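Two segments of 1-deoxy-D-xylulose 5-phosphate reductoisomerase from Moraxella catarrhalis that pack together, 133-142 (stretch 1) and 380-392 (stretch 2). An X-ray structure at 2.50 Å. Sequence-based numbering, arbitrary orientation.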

# COMPACT_ATOMS: atom_id res chain seq x y z
N VAL A 133 -16.56 -9.91 -16.60
CA VAL A 133 -17.37 -10.99 -16.06
C VAL A 133 -17.95 -11.85 -17.17
O VAL A 133 -18.17 -13.04 -16.99
CB VAL A 133 -18.56 -10.45 -15.26
CG1 VAL A 133 -19.53 -11.54 -14.87
CG2 VAL A 133 -18.11 -9.73 -14.01
N MET A 134 -18.23 -11.25 -18.32
CA MET A 134 -18.85 -11.98 -19.44
C MET A 134 -17.91 -12.45 -20.52
O MET A 134 -18.22 -13.42 -21.19
CB MET A 134 -19.93 -11.12 -20.07
CG MET A 134 -21.01 -10.89 -19.06
SD MET A 134 -22.58 -10.69 -19.85
CE MET A 134 -22.12 -9.34 -20.91
N ALA A 135 -16.79 -11.80 -20.71
CA ALA A 135 -15.93 -12.13 -21.81
C ALA A 135 -14.48 -11.97 -21.44
O ALA A 135 -13.64 -11.61 -22.27
CB ALA A 135 -16.28 -11.25 -23.00
N GLY A 136 -14.18 -12.26 -20.18
CA GLY A 136 -12.86 -12.08 -19.65
C GLY A 136 -11.80 -12.75 -20.51
O GLY A 136 -10.86 -12.08 -20.94
N ASP A 137 -11.94 -14.05 -20.79
CA ASP A 137 -10.88 -14.73 -21.53
C ASP A 137 -10.72 -14.06 -22.86
O ASP A 137 -9.61 -13.81 -23.30
CB ASP A 137 -11.18 -16.22 -21.78
CG ASP A 137 -11.52 -16.98 -20.52
OD1 ASP A 137 -10.61 -17.24 -19.67
OD2 ASP A 137 -12.72 -17.33 -20.40
N LEU A 138 -11.85 -13.77 -23.49
CA LEU A 138 -11.84 -13.23 -24.86
C LEU A 138 -11.22 -11.86 -24.89
O LEU A 138 -10.39 -11.58 -25.76
CB LEU A 138 -13.25 -13.19 -25.42
CG LEU A 138 -13.44 -12.71 -26.87
CD1 LEU A 138 -12.43 -13.34 -27.80
CD2 LEU A 138 -14.87 -13.02 -27.32
N VAL A 139 -11.58 -11.03 -23.92
CA VAL A 139 -11.05 -9.68 -23.86
C VAL A 139 -9.54 -9.68 -23.62
O VAL A 139 -8.77 -9.03 -24.36
CB VAL A 139 -11.79 -8.85 -22.77
CG1 VAL A 139 -11.16 -7.47 -22.58
CG2 VAL A 139 -13.25 -8.68 -23.13
N ILE A 140 -9.11 -10.39 -22.58
CA ILE A 140 -7.68 -10.45 -22.24
C ILE A 140 -6.87 -11.06 -23.37
O ILE A 140 -5.81 -10.53 -23.76
CB ILE A 140 -7.42 -11.29 -20.97
CG1 ILE A 140 -8.14 -10.73 -19.73
CG2 ILE A 140 -5.93 -11.40 -20.72
CD1 ILE A 140 -7.76 -9.32 -19.37
N LYS A 141 -7.34 -12.20 -23.87
CA LYS A 141 -6.65 -12.88 -24.99
C LYS A 141 -6.49 -11.88 -26.12
O LYS A 141 -5.40 -11.64 -26.57
CB LYS A 141 -7.39 -14.14 -25.50
CG LYS A 141 -7.24 -15.40 -24.63
CD LYS A 141 -7.87 -16.63 -25.32
N THR A 142 -7.61 -11.27 -26.52
CA THR A 142 -7.64 -10.31 -27.63
C THR A 142 -6.71 -9.13 -27.40
O THR A 142 -5.96 -8.72 -28.30
CB THR A 142 -9.08 -9.81 -27.90
OG1 THR A 142 -9.94 -10.92 -28.22
CG2 THR A 142 -9.08 -8.79 -29.05
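Stretch 2 (380-392) DFGDEVLGLERIL

Leucine often serves as the knob of a helix packing, but here Leu 138 spends much of its contact on backbone rather than on side chains. Stretch 2 is a turn leading into a helix, and Leu 138 touches both parts: its CD1 lies 3.9 Å from the O of Asp 383, and its CD2 lies 3.7 Å from the N of Leu 388 and 3.9 Å from the C of Gly 387. A type I beta turn runs from Asp 380 to Asp 383, the chain continues as loop or turn, and a helix starts at Gly 387 and extends beyond Leu 392. Asp 383 helps to join these parts: its OD2 accepts a hydrogen bond from the N of Leu 386 (2.8 Å), and its O accepts one from the N of Gly 387 (2.8 Å).

Two glycines sit where a side chain would be crowded. The CA of Gly 382 comes within 4.5 Å of the CA of Leu 138, where an ideal CB would crowd the CB of Asp 137 at 3.4 Å. At Gly 387 an ideal CB would point toward stretch 1, 3.2 Å from the CD2 of Leu 138, and within stretch 2 itself it would clash with the O of Phe 381 at 2.6 Å.

Beyond the turn, the two helices run nearly antiparallel, at 172°, with their axes no closer than 10.4 Å. Ile 391, whose CA-to-CB bond points toward stretch 1, sits between the helices. Its CD1 packs 3.5 Å from the CB of Ala 135, 3.9 Å from the CD2 of Leu 138 and 3.7 Å from the O of Met 134. At the other end, the CD of Lys 141 lies 4.0 Å from the O of Gly 382. No hydrogen bond crosses among the modelled atoms, though Lys 141 and Glu 384 are incomplete; the contacts seen are van der Waals ones, with 390 Å² buried in total.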

# COMPACT_ATOMS: atom_id res chain seq x y z
N ASP A 380 -16.77 -22.86 -25.55
CA ASP A 380 -15.57 -22.07 -25.72
C ASP A 380 -15.95 -20.61 -25.99
O ASP A 380 -15.94 -20.13 -27.12
CB ASP A 380 -14.70 -22.60 -26.86
CG ASP A 380 -13.29 -22.00 -26.85
OD1 ASP A 380 -12.90 -21.38 -25.82
OD2 ASP A 380 -12.57 -22.14 -27.87
N PHE A 381 -16.28 -19.92 -24.91
CA PHE A 381 -16.63 -18.53 -24.93
C PHE A 381 -15.43 -17.66 -25.25
O PHE A 381 -15.58 -16.46 -25.39
CB PHE A 381 -17.22 -18.13 -23.58
CG PHE A 381 -18.55 -18.75 -23.31
CD1 PHE A 381 -19.69 -18.31 -24.00
CD2 PHE A 381 -18.70 -19.76 -22.36
CE1 PHE A 381 -20.94 -18.89 -23.75
CE2 PHE A 381 -19.94 -20.32 -22.09
CZ PHE A 381 -21.07 -19.89 -22.79
N GLY A 382 -14.26 -18.27 -25.41
CA GLY A 382 -13.01 -17.53 -25.60
C GLY A 382 -12.41 -17.70 -26.97
O GLY A 382 -11.29 -17.30 -27.19
N ASP A 383 -13.13 -18.31 -27.88
CA ASP A 383 -12.61 -18.56 -29.22
C ASP A 383 -12.50 -17.22 -29.94
O ASP A 383 -13.47 -16.46 -29.95
CB ASP A 383 -13.55 -19.53 -29.97
CG ASP A 383 -13.04 -19.90 -31.36
OD1 ASP A 383 -12.02 -20.62 -31.45
OD2 ASP A 383 -13.67 -19.48 -32.36
N GLU A 384 -11.34 -16.94 -30.53
CA GLU A 384 -11.08 -15.65 -31.18
C GLU A 384 -12.10 -15.35 -32.29
O GLU A 384 -12.54 -14.22 -32.43
CB GLU A 384 -9.63 -15.54 -31.70
CG GLU A 384 -8.55 -15.63 -30.62
N VAL A 385 -12.51 -16.38 -33.04
CA VAL A 385 -13.48 -16.20 -34.13
C VAL A 385 -14.94 -16.24 -33.63
O VAL A 385 -15.78 -15.45 -34.09
CB VAL A 385 -13.29 -17.25 -35.26
CG1 VAL A 385 -14.55 -17.40 -36.11
CG2 VAL A 385 -12.11 -16.88 -36.15
N LEU A 386 -15.24 -17.15 -32.71
CA LEU A 386 -16.64 -17.52 -32.45
C LEU A 386 -17.17 -17.23 -31.04
O LEU A 386 -18.39 -17.34 -30.80
CB LEU A 386 -16.86 -19.00 -32.78
N GLY A 387 -16.27 -16.83 -30.13
CA GLY A 387 -16.64 -16.52 -28.77
C GLY A 387 -17.68 -15.43 -28.62
O GLY A 387 -18.62 -15.52 -27.80
N LEU A 388 -17.55 -14.37 -29.41
CA LEU A 388 -18.47 -13.26 -29.20
C LEU A 388 -19.93 -13.69 -29.42
O LEU A 388 -20.76 -13.41 -28.55
CB LEU A 388 -18.11 -12.03 -30.02
CG LEU A 388 -18.94 -10.80 -29.61
CD1 LEU A 388 -18.97 -10.60 -28.11
CD2 LEU A 388 -18.44 -9.54 -30.32
N GLU A 389 -20.22 -14.40 -30.52
CA GLU A 389 -21.63 -14.78 -30.82
C GLU A 389 -22.17 -15.76 -29.79
O GLU A 389 -23.37 -15.75 -29.47
CB GLU A 389 -21.82 -15.36 -32.25
N ARG A 390 -21.27 -16.61 -29.30
CA ARG A 390 -21.57 -17.54 -28.22
C ARG A 390 -21.90 -16.81 -26.91
O ARG A 390 -22.83 -17.20 -26.21
CB ARG A 390 -20.40 -18.52 -28.04
CG ARG A 390 -20.32 -19.56 -29.13
CD ARG A 390 -18.92 -20.03 -29.51
NE ARG A 390 -18.63 -21.39 -29.08
CZ ARG A 390 -17.88 -22.28 -29.75
NH1 ARG A 390 -17.34 -21.99 -30.94
NH2 ARG A 390 -17.68 -23.49 -29.24
N ILE A 391 -21.15 -15.75 -26.59
CA ILE A 391 -21.44 -14.94 -25.39
C ILE A 391 -22.80 -14.23 -25.50
O ILE A 391 -23.62 -14.27 -24.59
CB ILE A 391 -20.31 -13.91 -25.09
CG1 ILE A 391 -19.02 -14.64 -24.68
CG2 ILE A 391 -20.72 -12.96 -23.96
CD1 ILE A 391 -17.73 -13.87 -24.88
N LEU A 392 -23.05 -13.60 -26.63
CA LEU A 392 -24.32 -12.88 -26.85
C LEU A 392 -25.53 -13.80 -26.90
O LEU A 392 -26.58 -13.49 -26.34
CB LEU A 392 -24.24 -12.04 -28.11
CG LEU A 392 -23.18 -10.93 -28.08
CD1 LEU A 392 -23.05 -10.33 -29.47
CD2 LEU A 392 -23.48 -9.85 -27.05